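Local coordinates for mandelate racemase / muconate lactonizing enzyme family protein (Agrobacterium tumefaciens, PDB 4DXK), which belongs to the mandelate racemase subgroup of the enolase superfamily and probably acts on a carboxylate substrate by metal-assisted chemistry, at the interface of chains A and B and the interface of chains A and C. Coordinates in Å, arbitrary orientation; residue numbers count along the deposited sequence, not the author numbering. Chains: chain A/B/C, Mandelate racemase / muconate lactonizing enzyme family protein.

Contacts 1 and 2 lie in one two-fold interface between chains A and B, with centres of their C-alpha atoms about 17 Å apart. The loop between helices 61-68 and 79-99 enters the partner's barrel loops, inserted by chain B in contact 1 and by chain A in contact 2; Lys246 and Thr269 serve in both. Contact 3, its C-alpha centre about 29 Å from those of contacts 1 and 2, belongs to a second two-fold interface, where helix 61-68 of chain C meets chain A. Two different symmetric surfaces could build the eight-chain deposited assembly, although the coordinates alone do not prove this form in solution.

Contact 1: the interface of chains A and B. Residues chain A 218, 243, 246, 268-269; chain B 71.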
# COMPACT_ATOMS: atom_id res chain seq x y z
N HIS A 218 15.41 25.33 9.54
CA HIS A 218 15.86 25.94 8.29
C HIS A 218 16.32 24.92 7.24
O HIS A 218 17.18 25.22 6.41
CB HIS A 218 16.96 26.96 8.55
CG HIS A 218 16.48 28.20 9.23
ND1 HIS A 218 17.08 28.72 10.36
CD2 HIS A 218 15.46 29.03 8.93
CE1 HIS A 218 16.45 29.83 10.72
NE2 HIS A 218 15.46 30.04 9.87
N ASP A 243 10.61 22.69 9.07
CA ASP A 243 11.62 22.40 8.06
C ASP A 243 12.79 21.58 8.62
O ASP A 243 13.95 21.98 8.52
CB ASP A 243 12.09 23.71 7.41
CG ASP A 243 11.01 24.33 6.55
OD1 ASP A 243 10.20 23.57 6.01
OD2 ASP A 243 10.98 25.56 6.40
N LYS A 246 15.40 19.14 4.18
CA LYS A 246 15.13 19.83 2.92
C LYS A 246 13.81 19.32 2.36
O LYS A 246 13.54 18.12 2.38
CB LYS A 246 16.25 19.55 1.92
CG LYS A 246 16.28 20.50 0.73
CD LYS A 246 16.86 21.83 1.10
CE LYS A 246 17.14 22.67 -0.15
NZ LYS A 246 17.59 24.01 0.26
N GLU A 268 7.47 27.05 4.32
CA GLU A 268 7.63 28.32 3.61
C GLU A 268 8.42 28.16 2.31
O GLU A 268 8.35 29.01 1.42
CB GLU A 268 8.32 29.33 4.53
CG GLU A 268 9.78 28.97 4.83
CD GLU A 268 10.42 29.79 5.94
OE1 GLU A 268 9.75 30.02 6.96
OE2 GLU A 268 11.60 30.19 5.79
N THR A 269 9.20 27.08 2.21
CA THR A 269 10.03 26.88 1.01
C THR A 269 9.31 26.23 -0.16
O THR A 269 9.88 26.16 -1.25
CB THR A 269 11.31 26.05 1.31
OG1 THR A 269 10.97 24.68 1.56
CG2 THR A 269 12.07 26.61 2.50
N TYR B 71 18.26 28.17 -0.60
CA TYR B 71 17.25 27.99 0.42
C TYR B 71 15.86 27.96 -0.22
O TYR B 71 14.97 27.21 0.21
CB TYR B 71 17.35 29.14 1.43
CG TYR B 71 16.36 29.03 2.55
CD1 TYR B 71 16.49 28.05 3.53
CD2 TYR B 71 15.30 29.92 2.65
CE1 TYR B 71 15.58 27.95 4.56
CE2 TYR B 71 14.38 29.83 3.69
CZ TYR B 71 14.53 28.84 4.63
OH TYR B 71 13.64 28.74 5.67
O HOH W 1 15.51 25.06 1.85
O HOH W 2 13.57 26.02 5.87
O HOH W 3 12.76 30.68 8.04
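B:Tyr71, with helix-like backbone torsions in a loop, meets A:His218 in a left-handed backbone conformation, whose carbonyl O lies in plane at the tyrosine ring edge, 3.7 Å from CE1. This is the metal-bearing mouth of an enolase-superfamily barrel, where A:Glu268 is a sodium ligand, entered by a tyrosine of the neighbouring subunit. With CG anti to the backbone N (chi1 -179°), the B:Tyr71 ring reaches in hydroxyl first. Its OH donates a short 2.5 Å bond to the carboxylate OE2 of A:Glu268. The carboxylate stands nearly upright to the ring (planes 84° apart); OE2 lies in the ring plane, while the hydroxyl approaches it from above the carboxylate plane. The methyl CG2 of A:Thr269 sits over one ring face near the rim, 3.9 Å from CZ. A:His218 offers its imidazole edge to the phenol oxygen, CD2 to OH at 3.7 Å. Water 2 connects that OH (2.7 Å) to the carboxylate OD2 of A:Asp243, and water 3 bonds OE2 of A:Glu268 at 2.6 Å. On the threonine-methyl side of the ring, just past its rim, water 1 joins the ammonium NZ of A:Lys246 to the backbone O of B:Tyr71, 2.8 Å from each.

Contact 2: the interface of chains A and B. Residues chain A 74-75, 274, 278; chain B 246-248, 269.
A:Phe74 lays one ring face against the chain end of B:Lys246 in a CH-pi contact, the two side chains sliding past each other in opposite directions. Here the inserted loop of one enolase-superfamily subunit packs on the barrel loops of its two-fold mate. The methylene CE stands over the ring, displaced toward its rim on the CG side, 3.6 Å from CG. Phenylalanine CG lies between its own backbone N and carbonyl carbon (chi1 59°), which carries the far edge of the ring into the partner. There CE1 abuts the backbone O of B:Met247 in plane at 3.6 Å, and CE2 meets CB of B:Thr269 at 3.8 Å, the threonine crossing the ring at about a right angle. B:Asp248 is wedged between A:Arg75 and A:Trp274. Its carboxylate lies almost parallel to the indole (planes 12° apart), with OD2 above the five-membered ring, 3.3 Å from CG of A:Trp274. On the other flank its CB packs on CB of A:Arg75. The guanidinium NE of A:Arg75 makes a weak, bent hydrogen bond to the backbone O of B:Asp248 at 2.9 Å. A:Asp278, on helix 272-281 with A:Trp274, fixes the rotation of the guanidinium group: NE and NH2 grip its carboxylate OD2 side-on. NE is thus shared between B:Asp248 O and this OD2, while the NH2 bond, also the salt bridge, is shorter and straighter at 2.7 Å and uses the anti lone pair of OD2.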
# COMPACT_ATOMS: atom_id res chain seq x y z
N PHE A 74 8.14 26.29 -12.17
CA PHE A 74 6.86 26.15 -11.48
C PHE A 74 7.03 25.23 -10.25
O PHE A 74 8.06 24.57 -10.09
CB PHE A 74 5.84 25.57 -12.46
CG PHE A 74 6.24 24.24 -13.01
CD1 PHE A 74 5.93 23.07 -12.33
CD2 PHE A 74 7.00 24.15 -14.17
CE1 PHE A 74 6.34 21.84 -12.80
CE2 PHE A 74 7.41 22.92 -14.65
CZ PHE A 74 7.09 21.76 -13.97
N ARG A 75 6.00 25.17 -9.41
CA ARG A 75 5.99 24.33 -8.21
C ARG A 75 7.29 24.51 -7.42
O ARG A 75 7.96 23.56 -7.05
CB ARG A 75 5.76 22.85 -8.57
CG ARG A 75 5.46 21.94 -7.37
CD ARG A 75 6.27 20.67 -7.48
NE ARG A 75 6.04 19.71 -6.40
CZ ARG A 75 6.81 19.60 -5.31
NH1 ARG A 75 7.85 20.40 -5.14
NH2 ARG A 75 6.52 18.67 -4.41
N TRP A 274 0.17 22.53 -5.74
CA TRP A 274 0.61 21.20 -6.13
C TRP A 274 1.69 20.66 -5.19
O TRP A 274 1.70 19.46 -4.87
CB TRP A 274 1.04 21.17 -7.61
CG TRP A 274 -0.17 21.35 -8.49
CD1 TRP A 274 -0.95 20.36 -9.02
CD2 TRP A 274 -0.78 22.59 -8.89
NE1 TRP A 274 -1.99 20.90 -9.71
CE2 TRP A 274 -1.92 22.27 -9.65
CE3 TRP A 274 -0.47 23.93 -8.68
CZ2 TRP A 274 -2.75 23.24 -10.20
CZ3 TRP A 274 -1.30 24.91 -9.22
CH2 TRP A 274 -2.42 24.55 -9.98
N ASP A 278 1.29 17.37 -2.67
CA ASP A 278 2.33 16.38 -2.45
C ASP A 278 2.62 16.21 -0.96
O ASP A 278 2.78 15.09 -0.46
CB ASP A 278 3.63 16.78 -3.19
CG ASP A 278 3.52 16.68 -4.71
OD1 ASP A 278 2.52 16.15 -5.24
OD2 ASP A 278 4.48 17.14 -5.37
N LYS B 246 1.36 18.44 -16.70
CA LYS B 246 2.30 19.26 -15.95
C LYS B 246 3.00 18.38 -14.92
O LYS B 246 2.37 17.55 -14.27
CB LYS B 246 1.56 20.39 -15.23
CG LYS B 246 2.45 21.50 -14.73
CD LYS B 246 2.87 22.43 -15.85
CE LYS B 246 3.53 23.69 -15.30
NZ LYS B 246 4.04 24.49 -16.43
N MET B 247 4.30 18.57 -14.76
CA MET B 247 5.10 17.72 -13.88
C MET B 247 5.22 18.28 -12.46
O MET B 247 6.32 18.31 -11.89
CB MET B 247 6.47 17.48 -14.52
CG MET B 247 6.37 16.71 -15.83
SD MET B 247 6.01 14.98 -15.51
CE MET B 247 5.47 14.43 -17.11
N ASP B 248 4.10 18.73 -11.90
CA ASP B 248 4.10 19.37 -10.57
C ASP B 248 3.62 18.53 -9.39
O ASP B 248 4.04 18.76 -8.26
CB ASP B 248 3.37 20.71 -10.59
CG ASP B 248 2.00 20.65 -11.22
OD1 ASP B 248 1.49 19.57 -11.59
OD2 ASP B 248 1.42 21.76 -11.32
N THR B 269 11.53 19.41 -17.70
CA THR B 269 11.08 20.47 -16.79
C THR B 269 11.41 20.24 -15.32
O THR B 269 11.21 21.14 -14.51
CB THR B 269 9.56 20.76 -16.91
OG1 THR B 269 8.80 19.68 -16.34
CG2 THR B 269 9.14 20.97 -18.36

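Contact 3: the interface of chains A and C. Residues chain A 107-109, 111, 335, 337; chain C 59-62, 302.
The carboxylate OD2 of C:Asp62 is gripped by the amide of A:Asn335 and by water 4, with the guanidinium of C:Arg302 alongside. ND2 of A:Asn335, whose CG anti to the backbone N (chi1 165°) points the amide at C:Asp62, donates to it at 2.9 Å in a nearly straight bond on the anti lone pair, the amide and carboxylate planes turned 58° apart. Water 4 lies 2.8 Å from OD2 and also bonds OD1 of A:Asn335, closing a small ring round the amide. The NH2 of C:Arg302 forms a looser salt bridge to OD2 at 3.6 Å, which may help to steady the negative charge. ND2 of A:Asn335 also donates to the backbone O of A:Gly109 at 3.0 Å, in the amide plane and on a carbonyl lone pair, fixing the amide's rotation. The arginine, extended from CG to NE, brings NH2 to the backbone O of A:Leu107 at 2.9 Å, with the acceptor in the guanidinium plane. The backbone O of A:Gly108, a glycine at positive phi (132°), accepts from N of C:Asp62 at 3.1 Å. A:Ser111 OG ties down the backbone O of A:Asn335 at 2.7 Å. In this enolase-superfamily fold, the first turn of C helix 61-68 is presented to the A loop following helix 103-106, beside the C-terminal end of A helix 323-335, while C:Arg302 reaches in from helix 297-310 of the barrel.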
# COMPACT_ATOMS: atom_id res chain seq x y z
N LEU A 107 -11.43 37.78 0.54
CA LEU A 107 -11.12 36.36 0.66
C LEU A 107 -12.30 35.51 1.14
O LEU A 107 -12.25 34.28 1.02
CB LEU A 107 -9.92 36.15 1.59
CG LEU A 107 -8.59 36.73 1.11
CD1 LEU A 107 -7.55 36.64 2.21
CD2 LEU A 107 -8.11 36.06 -0.16
N GLY A 108 -13.34 36.14 1.67
CA GLY A 108 -14.48 35.43 2.24
C GLY A 108 -14.92 35.92 3.60
O GLY A 108 -15.81 35.32 4.23
N GLY A 109 -14.33 37.01 4.08
CA GLY A 109 -14.79 37.64 5.29
C GLY A 109 -13.83 37.57 6.46
O GLY A 109 -12.92 36.73 6.47
N SER A 111 -13.19 36.12 9.49
CA SER A 111 -13.61 35.03 10.36
C SER A 111 -13.22 35.29 11.81
O SER A 111 -13.84 34.76 12.73
CB SER A 111 -13.07 33.71 9.84
OG SER A 111 -13.50 33.51 8.50
N ASN A 335 -9.05 35.77 7.65
CA ASN A 335 -10.08 35.09 6.88
C ASN A 335 -10.11 33.57 7.07
O ASN A 335 -11.16 32.98 7.30
CB ASN A 335 -9.96 35.39 5.39
CG ASN A 335 -10.76 34.43 4.56
OD1 ASN A 335 -10.21 33.48 3.98
ND2 ASN A 335 -12.07 34.61 4.57
N PRO A 337 -10.46 30.06 8.17
CA PRO A 337 -10.90 29.52 9.46
C PRO A 337 -9.84 28.69 10.17
O PRO A 337 -9.81 28.67 11.40
CB PRO A 337 -12.13 28.68 9.08
CG PRO A 337 -12.69 29.42 7.90
CD PRO A 337 -11.47 29.84 7.11
N LEU C 59 -21.58 39.43 5.86
CA LEU C 59 -20.33 39.45 5.09
C LEU C 59 -19.27 38.48 5.62
O LEU C 59 -18.28 38.22 4.94
CB LEU C 59 -19.74 40.86 5.03
CG LEU C 59 -20.57 41.94 4.33
CD1 LEU C 59 -19.80 43.26 4.28
CD2 LEU C 59 -20.96 41.49 2.94
N GLN C 60 -19.46 37.95 6.84
CA GLN C 60 -18.53 36.95 7.37
C GLN C 60 -18.92 35.58 6.82
O GLN C 60 -19.41 34.72 7.55
CB GLN C 60 -18.55 36.95 8.89
CG GLN C 60 -18.09 38.28 9.51
CD GLN C 60 -18.14 38.26 11.01
OE1 GLN C 60 -19.22 38.29 11.60
NE2 GLN C 60 -16.98 38.17 11.64
N ILE C 61 -18.74 35.40 5.51
CA ILE C 61 -19.31 34.24 4.82
C ILE C 61 -18.69 32.92 5.26
O ILE C 61 -19.40 31.98 5.61
CB ILE C 61 -19.24 34.40 3.28
CG1 ILE C 61 -20.03 35.64 2.85
CG2 ILE C 61 -19.78 33.15 2.58
CD1 ILE C 61 -20.12 35.82 1.33
N ASP C 62 -17.37 32.86 5.27
CA ASP C 62 -16.68 31.64 5.70
C ASP C 62 -17.04 31.29 7.14
O ASP C 62 -17.23 30.12 7.47
CB ASP C 62 -15.17 31.79 5.55
CG ASP C 62 -14.71 31.64 4.12
OD1 ASP C 62 -15.19 30.72 3.42
OD2 ASP C 62 -13.86 32.44 3.68
N ARG C 302 -16.50 26.40 -4.21
CA ARG C 302 -15.32 27.08 -4.74
C ARG C 302 -14.05 26.39 -4.26
O ARG C 302 -13.03 26.34 -4.97
CB ARG C 302 -15.33 28.59 -4.41
CG ARG C 302 -15.03 28.95 -2.96
CD ARG C 302 -15.51 30.36 -2.66
NE ARG C 302 -15.18 30.85 -1.33
CZ ARG C 302 -14.34 31.86 -1.10
NH1 ARG C 302 -13.70 32.45 -2.11
NH2 ARG C 302 -14.13 32.26 0.14
O HOH W 4 -11.45 31.26 2.89